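Local structure of putative vitamin-B12 independent methionine synthase family protein (Listeria monocytogenes, 1YPX) at residues I294-I299 / A314-A319; Y183-D188 / V233-I238; T44-I49 / I61-F66. The protein probably acts as a vitamin-B12-independent methionine synthase, transferring a methyl group from 5-methyltetrahydropteroyltriglutamate to homocysteine, with zinc as the likely metal. All blocks are in the same frame, centred on the assembly; numbering follows the deposited sequence.

How the contacts relate
All three contacts lie within the TIM-barrel-like catalytic domain and follow one another in series, so none nests in or crosses another. From the N terminus, contact 3 closes first, folding the loop that follows strand 60-61 back against helix 35-56. Contact 2 then joins strands 183-188 and 233-238 side by side across a linker of 44 residues that includes helix 213-224. Contact 1 comes last, bringing helix 310-322 back onto strand 293-299 after 14 intervening residues. Contacts 1 and 2 share the parallel sheet, their centres 18 Å apart. Contact 3 approaches contact 2 to about 4 Å between nearest atoms without touching it, and its centre lies 27 Å from that of contact 1.

Contact 1 (I294-I299 / A314-A319); sequences IVLGLI and ARIEEA
L296 and L298 of the strand meet I316, A319 and the base of R315 on the helix through carbon atoms alone. The axes of the two short segments run nearly antiparallel, at 158° and 10.4 Å at closest approach, as expected for a strand and the helix that packs behind it in a TIM-barrel-like fold.

The CD1 branch of each leucine does the touching. L298 CD1 lies 3.4 Å from I316 CG1 and also reaches R315 CB at 4.0 Å. One turn along the helix, L296 CD1 meets A319 CB at 3.9 Å and, more loosely, I316 CG1 at 4.2 Å. I316 is therefore shared by both leucines. L296 holds CG beside its backbone N and anti to the carbonyl carbon (chi1 -60°), and its CB, like that of L298, points toward the helix. Between the two leucines, G297 is the centre of an inverse gamma turn, closed by a weak bond from L298 N to L296 O.

Polar groups take no part in the interface itself. The chain of R315 offers its CB to L298 and then bends at chi2 and chi3, its end leading away from the strand; the side chain also touches R277 and F281 in loops. Outside the two segments, I316 also touches I364 of helix 347-364, while the backbone of L296 pairs with R329 of the next strand.

With only 187 Å² buried, the contact between these two segments rests on apolar side chains, and its chemistry is that of dispersion and burial, without a directional polar bond from strand to helix.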
loop_
_atom_site.group_PDB
_atom_site.type_symbol
_atom_site.label_atom_id
_atom_site.label_comp_id
_atom_site.label_asym_id
_atom_site.label_seq_id
_atom_site.Cartn_x
_atom_site.Cartn_y
_atom_site.Cartn_z
ATOM N N ILE A 294 6.125 11.073 5.989
ATOM C CA ILE A 294 4.711 10.708 6.002
ATOM C C ILE A 294 3.944 11.418 4.880
ATOM O O ILE A 294 3.870 12.644 4.813
ATOM C CB ILE A 294 4.029 11.020 7.385
ATOM C CG1 ILE A 294 3.767 12.502 7.526
ATOM C CG2 ILE A 294 4.883 10.544 8.550
ATOM C CD1 ILE A 294 2.330 12.817 7.306
ATOM N N VAL A 295 3.393 10.631 3.976
ATOM C CA VAL A 295 2.637 11.185 2.877
ATOM C C VAL A 295 1.264 11.587 3.390
ATOM O O VAL A 295 0.620 10.829 4.122
ATOM C CB VAL A 295 2.513 10.139 1.765
ATOM C CG1 VAL A 295 1.854 10.738 0.529
ATOM C CG2 VAL A 295 3.897 9.592 1.455
ATOM N N LEU A 296 0.838 12.791 3.012
ATOM C CA LEU A 296 -0.452 13.364 3.407
ATOM C C LEU A 296 -1.453 13.215 2.259
ATOM O O LEU A 296 -1.296 13.836 1.205
ATOM C CB LEU A 296 -0.273 14.858 3.743
ATOM C CG LEU A 296 0.694 15.256 4.873
ATOM C CD1 LEU A 296 1.078 16.726 4.741
ATOM C CD2 LEU A 296 0.045 14.990 6.222
ATOM N N GLY A 297 -2.478 12.394 2.460
ATOM C CA GLY A 297 -3.468 12.186 1.419
ATOM C C GLY A 297 -4.546 13.236 1.499
ATOM O O GLY A 297 -5.655 12.965 1.966
ATOM N N LEU A 298 -4.223 14.441 1.036
ATOM C CA LEU A 298 -5.156 15.564 1.076
ATOM C C LEU A 298 -6.003 15.735 -0.177
ATOM O O LEU A 298 -6.849 16.624 -0.223
ATOM C CB LEU A 298 -4.385 16.860 1.332
ATOM C CG LEU A 298 -3.325 16.773 2.430
ATOM C CD1 LEU A 298 -2.686 18.142 2.644
ATOM C CD2 LEU A 298 -3.966 16.275 3.710
ATOM N N ILE A 299 -5.780 14.905 -1.192
ATOM C CA ILE A 299 -6.554 15.018 -2.434
ATOM C C ILE A 299 -7.666 13.965 -2.505
ATOM O O ILE A 299 -7.388 12.768 -2.588
ATOM C CB ILE A 299 -5.633 14.893 -3.703
ATOM C CG1 ILE A 299 -4.866 16.203 -3.969
ATOM C CG2 ILE A 299 -6.476 14.624 -4.946
ATOM C CD1 ILE A 299 -4.005 16.707 -2.826
ATOM N N ALA A 314 -2.565 25.168 3.207
ATOM C CA ALA A 314 -2.637 25.538 4.612
ATOM C C ALA A 314 -2.442 24.271 5.438
ATOM O O ALA A 314 -1.601 24.226 6.343
ATOM C CB ALA A 314 -3.993 26.174 4.930
ATOM N N ARG A 315 -3.225 23.248 5.098
ATOM C CA ARG A 315 -3.195 21.948 5.759
ATOM C C ARG A 315 -1.777 21.371 5.817
ATOM O O ARG A 315 -1.335 20.880 6.864
ATOM C CB ARG A 315 -4.137 20.985 5.029
ATOM C CG ARG A 315 -5.073 20.202 5.938
ATOM C CD ARG A 315 -6.536 20.417 5.544
ATOM N NE ARG A 315 -7.289 21.143 6.571
ATOM C CZ ARG A 315 -7.575 20.664 7.783
ATOM N NH1 ARG A 315 -7.174 19.446 8.136
ATOM N NH2 ARG A 315 -8.262 21.406 8.647
ATOM N N ILE A 316 -1.067 21.420 4.693
ATOM C CA ILE A 316 0.309 20.928 4.662
ATOM C C ILE A 316 1.111 21.848 5.581
ATOM O O ILE A 316 1.802 21.387 6.486
ATOM C CB ILE A 316 0.895 20.974 3.229
ATOM C CG1 ILE A 316 0.078 20.064 2.313
ATOM C CG2 ILE A 316 2.348 20.523 3.239
ATOM C CD1 ILE A 316 0.239 20.384 0.850
ATOM N N GLU A 317 0.996 23.153 5.345
ATOM C CA GLU A 317 1.667 24.165 6.151
ATOM C C GLU A 317 1.529 23.835 7.634
ATOM O O GLU A 317 2.503 23.860 8.381
ATOM C CB GLU A 317 1.056 25.542 5.850
ATOM C CG GLU A 317 1.334 26.662 6.876
ATOM C CD GLU A 317 0.237 26.792 7.943
ATOM O OE1 GLU A 317 -0.969 26.828 7.576
ATOM O OE2 GLU A 317 0.586 26.872 9.150
ATOM N N GLU A 318 0.315 23.511 8.057
ATOM C CA GLU A 318 0.075 23.183 9.453
ATOM C C GLU A 318 0.937 21.986 9.836
ATOM O O GLU A 318 1.546 21.967 10.903
ATOM C CB GLU A 318 -1.402 22.855 9.651
ATOM C CG GLU A 318 -1.849 22.743 11.095
ATOM C CD GLU A 318 -3.309 22.370 11.188
ATOM O OE1 GLU A 318 -3.928 22.577 12.260
ATOM O OE2 GLU A 318 -3.833 21.858 10.172
ATOM N N ALA A 319 0.988 20.991 8.952
ATOM C CA ALA A 319 1.771 19.789 9.193
ATOM C C ALA A 319 3.262 20.108 9.311
ATOM O O ALA A 319 3.969 19.532 10.147
ATOM C CB ALA A 319 1.537 18.789 8.078
#

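Contact 2 (Y183-D188 / V233-I238); sequences YLQLDD and VITMHI
Y183 to D188 and V233 to I238 run side by side as adjacent parallel strands of the TIM-barrel-like sheet, linked by a beta-alpha-beta crossover; their segment axes differ by 23°. Five backbone hydrogen bonds join them. L184 N donates to V233 O (2.9 Å), L186 N to T235 O and D188 N to H237 O (both 2.8 Å). In return, T235 N donates to L184 O (2.9 Å) and H237 N to L186 O (2.8 Å).

Polar side chains gather on the face carrying Y183, Q185, D187, T235 and H237. T235 OG1 sits near the plane of the Y183 ring, at its edge, 3.4 Å from Y183 CE2. Y183 OH is satisfied by D10 and K134. H237 ND1 is taken by F270 O, which would make NE2 the atom available to a metal; H237, C239 and C334 face one point and may form a zinc site, unconfirmed and empty here. Q185 NE2 makes a weak bond to D187 OD1, 3.4 Å away. D188 OD1 bonds to S139 OG and OD2 to S190 OG, on the face that carries L184, L186, I234 and selenomethionine M236.

Q185 OE1 has two partners: K134 NZ, and T235 OG1, which donates in the amide plane onto a lone pair at 2.8 Å.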
loop_
_atom_site.group_PDB
_atom_site.type_symbol
_atom_site.label_atom_id
_atom_site.label_comp_id
_atom_site.label_asym_id
_atom_site.label_seq_id
_atom_site.Cartn_x
_atom_site.Cartn_y
_atom_site.Cartn_z
ATOM N N TYR A 183 10.667 -0.445 -4.119
ATOM C CA TYR A 183 9.593 0.345 -3.529
ATOM C C TYR A 183 8.368 -0.567 -3.313
ATOM O O TYR A 183 7.587 -0.823 -4.244
ATOM C CB TYR A 183 9.266 1.524 -4.462
ATOM C CG TYR A 183 8.367 2.602 -3.892
ATOM C CD1 TYR A 183 8.039 3.728 -4.642
ATOM C CD2 TYR A 183 7.771 2.460 -2.649
ATOM C CE1 TYR A 183 7.128 4.676 -4.171
ATOM C CE2 TYR A 183 6.860 3.397 -2.168
ATOM C CZ TYR A 183 6.536 4.501 -2.935
ATOM O OH TYR A 183 5.592 5.401 -2.490
ATOM N N LEU A 184 8.237 -1.056 -2.077
ATOM C CA LEU A 184 7.147 -1.939 -1.661
ATOM C C LEU A 184 6.249 -1.261 -0.621
ATOM O O LEU A 184 6.732 -0.633 0.320
ATOM C CB LEU A 184 7.704 -3.236 -1.048
ATOM C CG LEU A 184 6.686 -4.391 -0.927
ATOM C CD1 LEU A 184 6.391 -4.927 -2.329
ATOM C CD2 LEU A 184 7.229 -5.515 -0.041
ATOM N N GLN A 185 4.942 -1.419 -0.781
ATOM C CA GLN A 185 3.986 -0.813 0.122
ATOM C C GLN A 185 3.025 -1.816 0.771
ATOM O O GLN A 185 2.421 -2.664 0.097
ATOM C CB GLN A 185 3.196 0.261 -0.624
ATOM C CG GLN A 185 1.976 0.749 0.130
ATOM C CD GLN A 185 1.579 2.147 -0.272
ATOM O OE1 GLN A 185 2.386 3.073 -0.187
ATOM N NE2 GLN A 185 0.336 2.310 -0.711
ATOM N N LEU A 186 2.893 -1.704 2.089
ATOM C CA LEU A 186 2.013 -2.569 2.871
ATOM C C LEU A 186 0.681 -1.861 3.106
ATOM O O LEU A 186 0.632 -0.813 3.748
ATOM C CB LEU A 186 2.674 -2.898 4.213
ATOM C CG LEU A 186 3.573 -4.153 4.346
ATOM C CD1 LEU A 186 4.204 -4.544 3.012
ATOM C CD2 LEU A 186 4.652 -3.889 5.386
ATOM N N ASP A 187 -0.395 -2.427 2.570
ATOM C CA ASP A 187 -1.713 -1.846 2.754
ATOM C C ASP A 187 -2.317 -2.454 4.006
ATOM O O ASP A 187 -2.624 -3.639 4.057
ATOM C CB ASP A 187 -2.582 -2.093 1.518
ATOM C CG ASP A 187 -2.270 -1.114 0.393
ATOM O OD1 ASP A 187 -1.130 -0.588 0.352
ATOM O OD2 ASP A 187 -3.153 -0.863 -0.460
ATOM N N ASP A 188 -2.453 -1.637 5.038
ATOM C CA ASP A 188 -2.984 -2.141 6.274
ATOM C C ASP A 188 -4.202 -1.374 6.721
ATOM O O ASP A 188 -4.090 -0.250 7.197
ATOM C CB ASP A 188 -1.913 -2.085 7.348
ATOM C CG ASP A 188 -2.192 -3.038 8.460
ATOM O OD1 ASP A 188 -1.252 -3.434 9.175
ATOM O OD2 ASP A 188 -3.370 -3.397 8.614
ATOM N N VAL A 233 12.700 0.649 -0.309
ATOM C CA VAL A 233 11.815 1.492 0.492
ATOM C C VAL A 233 10.539 0.701 0.808
ATOM O O VAL A 233 9.968 0.036 -0.056
ATOM C CB VAL A 233 11.462 2.805 -0.281
ATOM C CG1 VAL A 233 10.539 3.689 0.552
ATOM C CG2 VAL A 233 12.730 3.566 -0.638
ATOM N N ILE A 234 10.110 0.743 2.062
ATOM C CA ILE A 234 8.893 0.050 2.433
ATOM C C ILE A 234 7.939 1.006 3.112
ATOM O O ILE A 234 8.095 1.338 4.282
ATOM C CB ILE A 234 9.161 -1.148 3.348
ATOM C CG1 ILE A 234 9.903 -2.234 2.541
ATOM C CG2 ILE A 234 7.828 -1.663 3.925
ATOM C CD1 ILE A 234 10.009 -3.617 3.213
ATOM N N THR A 235 6.956 1.465 2.355
ATOM C CA THR A 235 5.972 2.392 2.871
ATOM C C THR A 235 4.751 1.633 3.342
ATOM O O THR A 235 4.499 0.490 2.934
ATOM C CB THR A 235 5.516 3.392 1.787
ATOM O OG1 THR A 235 5.035 2.679 0.628
ATOM C CG2 THR A 235 6.660 4.318 1.414
HETATM N N MSE A 236 3.973 2.292 4.186
HETATM C CA MSE A 236 2.772 1.682 4.718
HETATM C C MSE A 236 1.541 2.528 4.500
HETATM O O MSE A 236 1.512 3.688 4.881
HETATM C CB MSE A 236 2.938 1.446 6.215
HETATM C CG MSE A 236 1.774 0.720 6.855
HETATM SE SE MSE A 236 2.384 -0.707 8.021
HETATM C CE MSE A 236 1.576 -0.119 9.694
ATOM N N HIS A 237 0.524 1.955 3.877
ATOM C CA HIS A 237 -0.717 2.685 3.692
ATOM C C HIS A 237 -1.695 2.266 4.799
ATOM O O HIS A 237 -2.174 1.127 4.805
ATOM C CB HIS A 237 -1.320 2.407 2.312
ATOM C CG HIS A 237 -2.668 3.028 2.102
ATOM N ND1 HIS A 237 -2.957 4.335 2.447
ATOM C CD2 HIS A 237 -3.811 2.518 1.585
ATOM C CE1 HIS A 237 -4.218 4.598 2.155
ATOM N NE2 HIS A 237 -4.758 3.511 1.631
ATOM N N ILE A 238 -1.942 3.183 5.746
ATOM C CA ILE A 238 -2.883 2.973 6.866
ATOM C C ILE A 238 -4.225 3.460 6.347
ATOM O O ILE A 238 -4.529 4.648 6.432
ATOM C CB ILE A 238 -2.572 3.856 8.114
ATOM C CG1 ILE A 238 -1.107 3.719 8.538
ATOM C CG2 ILE A 238 -3.476 3.441 9.277
ATOM C CD1 ILE A 238 -0.734 2.333 9.001
#

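Contact 3 (T44-I49 / I61-F66); sequences TEIKYI and ITDGEF
I49 and F66 reach toward each other tip to tip: I49 CD1 stands over the centre of one face of the F66 ring, 3.8 Å from the centroid and 10° off the normal, a CH-pi contact. I49 CG2 meets the ring rim at CZ. CD1 also approaches the backbone of the turn, at D63 O and G64 N. The modelled CG1 of I49 is too close to I46 O, which makes the fine placement of CG1, and of CD1 over the ring, doubtful.

I46 lies alongside D63, pointing the same way. Its CG1 lies beside the backbone N (chi1 -68°) and passes F66 CB at 4.0 Å, while CG2, anti to N, touches D63 CB at 3.7 Å. E45 CB comes to the ring edge at F66 CD2, also 4.0 Å away, and E45 OE1 is hydrogen-bonded to T18 OG1.

D63 OD1 accepts from E65 N at 2.7 Å on the anti side, 32° out of the carboxylate plane. T62 OG1 likewise accepts from G64 N, besides bonding to G13 O. An ST turn at T62 thus leads into a type I' turn from D63 to F66, whose first residue also makes an Asx turn, in the loop following a barrel strand, covered by helix 35-56 in this TIM-barrel-like fold.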
loop_
_atom_site.group_PDB
_atom_site.type_symbol
_atom_site.label_atom_id
_atom_site.label_comp_id
_atom_site.label_asym_id
_atom_site.label_seq_id
_atom_site.Cartn_x
_atom_site.Cartn_y
_atom_site.Cartn_z
ATOM N N THR A 44 -2.001 -5.613 -21.678
ATOM C CA THR A 44 -2.230 -4.480 -22.569
ATOM C C THR A 44 -2.758 -3.320 -21.735
ATOM O O THR A 44 -2.268 -2.190 -21.819
ATOM C CB THR A 44 -3.285 -4.848 -23.642
ATOM O OG1 THR A 44 -2.876 -6.046 -24.313
ATOM C CG2 THR A 44 -3.454 -3.724 -24.661
ATOM N N GLU A 45 -3.760 -3.611 -20.917
ATOM C CA GLU A 45 -4.357 -2.592 -20.071
ATOM C C GLU A 45 -3.351 -1.978 -19.117
ATOM O O GLU A 45 -3.244 -0.757 -19.046
ATOM C CB GLU A 45 -5.532 -3.181 -19.295
ATOM C CG GLU A 45 -6.683 -3.560 -20.205
ATOM C CD GLU A 45 -6.998 -2.475 -21.224
ATOM O OE1 GLU A 45 -7.531 -1.414 -20.818
ATOM O OE2 GLU A 45 -6.695 -2.677 -22.429
ATOM N N ILE A 46 -2.622 -2.824 -18.388
ATOM C CA ILE A 46 -1.618 -2.349 -17.445
ATOM C C ILE A 46 -0.669 -1.420 -18.195
ATOM O O ILE A 46 -0.427 -0.291 -17.765
ATOM C CB ILE A 46 -0.829 -3.535 -16.802
ATOM C CG1 ILE A 46 -1.757 -4.338 -15.898
ATOM C CG2 ILE A 46 0.340 -3.028 -15.968
ATOM C CD1 ILE A 46 -1.077 -5.440 -15.130
ATOM N N LYS A 47 -0.156 -1.889 -19.330
ATOM C CA LYS A 47 0.754 -1.075 -20.136
ATOM C C LYS A 47 0.160 0.310 -20.405
ATOM O O LYS A 47 0.851 1.334 -20.324
ATOM C CB LYS A 47 1.079 -1.764 -21.469
ATOM C CG LYS A 47 2.194 -2.795 -21.384
ATOM C CD LYS A 47 2.844 -3.026 -22.740
ATOM C CE LYS A 47 3.956 -4.074 -22.675
ATOM N NZ LYS A 47 3.437 -5.456 -22.459
ATOM N N TYR A 48 -1.128 0.341 -20.718
ATOM C CA TYR A 48 -1.797 1.601 -20.979
ATOM C C TYR A 48 -1.777 2.530 -19.754
ATOM O O TYR A 48 -1.522 3.729 -19.891
ATOM C CB TYR A 48 -3.232 1.336 -21.452
ATOM C CG TYR A 48 -4.071 2.579 -21.500
ATOM C CD1 TYR A 48 -5.048 2.811 -20.528
ATOM C CD2 TYR A 48 -3.843 3.567 -22.462
ATOM C CE1 TYR A 48 -5.771 3.990 -20.500
ATOM C CE2 TYR A 48 -4.567 4.756 -22.443
ATOM C CZ TYR A 48 -5.529 4.958 -21.452
ATOM O OH TYR A 48 -6.235 6.135 -21.396
ATOM N N ILE A 49 -2.035 1.986 -18.564
ATOM C CA ILE A 49 -2.022 2.809 -17.343
ATOM C C ILE A 49 -0.594 3.177 -16.910
ATOM O O ILE A 49 -0.385 4.174 -16.213
ATOM C CB ILE A 49 -2.765 2.119 -16.127
ATOM C CG1 ILE A 49 -2.003 0.875 -15.651
ATOM C CG2 ILE A 49 -4.200 1.755 -16.523
ATOM C CD1 ILE A 49 -2.580 0.245 -14.390
ATOM N N ILE A 61 5.284 4.249 -10.373
ATOM C CA ILE A 61 4.274 3.651 -11.246
ATOM C C ILE A 61 3.841 2.262 -10.738
ATOM O O ILE A 61 4.674 1.458 -10.303
ATOM C CB ILE A 61 4.816 3.553 -12.739
ATOM C CG1 ILE A 61 4.793 4.928 -13.437
ATOM C CG2 ILE A 61 3.936 2.656 -13.568
ATOM C CD1 ILE A 61 5.804 5.977 -12.933
ATOM N N THR A 62 2.536 1.993 -10.782
ATOM C CA THR A 62 1.982 0.707 -10.330
ATOM C C THR A 62 1.268 -0.018 -11.464
ATOM O O THR A 62 1.287 0.426 -12.605
ATOM C CB THR A 62 0.945 0.892 -9.182
ATOM O OG1 THR A 62 -0.187 1.628 -9.668
ATOM C CG2 THR A 62 1.564 1.636 -8.001
ATOM N N ASP A 63 0.638 -1.141 -11.156
ATOM C CA ASP A 63 -0.085 -1.836 -12.193
ATOM C C ASP A 63 -1.576 -1.645 -11.909
ATOM O O ASP A 63 -2.431 -2.365 -12.426
ATOM C CB ASP A 63 0.336 -3.324 -12.272
ATOM C CG ASP A 63 -0.216 -4.179 -11.139
ATOM O OD1 ASP A 63 -0.908 -3.654 -10.234
ATOM O OD2 ASP A 63 0.055 -5.400 -11.165
ATOM N N GLY A 64 -1.857 -0.641 -11.079
ATOM C CA GLY A 64 -3.218 -0.290 -10.704
ATOM C C GLY A 64 -4.002 -1.406 -10.058
ATOM O O GLY A 64 -5.227 -1.323 -9.935
ATOM N N GLU A 65 -3.287 -2.447 -9.637
ATOM C CA GLU A 65 -3.884 -3.624 -9.007
ATOM C C GLU A 65 -4.934 -4.244 -9.895
ATOM O O GLU A 65 -5.848 -4.917 -9.426
ATOM C CB GLU A 65 -4.458 -3.264 -7.637
ATOM C CG GLU A 65 -3.356 -3.008 -6.613
ATOM C CD GLU A 65 -3.859 -2.507 -5.279
ATOM O OE1 GLU A 65 -4.808 -3.113 -4.715
ATOM O OE2 GLU A 65 -3.282 -1.511 -4.781
ATOM N N PHE A 66 -4.744 -4.030 -11.196
ATOM C CA PHE A 66 -5.629 -4.525 -12.250
ATOM C C PHE A 66 -5.846 -6.034 -12.267
ATOM O O PHE A 66 -6.913 -6.497 -12.667
ATOM C CB PHE A 66 -5.086 -4.075 -13.609
ATOM C CG PHE A 66 -5.524 -2.697 -14.005
ATOM C CD1 PHE A 66 -5.740 -1.720 -13.040
ATOM C CD2 PHE A 66 -5.750 -2.381 -15.339
ATOM C CE1 PHE A 66 -6.178 -0.453 -13.398
ATOM C CE2 PHE A 66 -6.188 -1.117 -15.709
ATOM C CZ PHE A 66 -6.406 -0.148 -14.736
#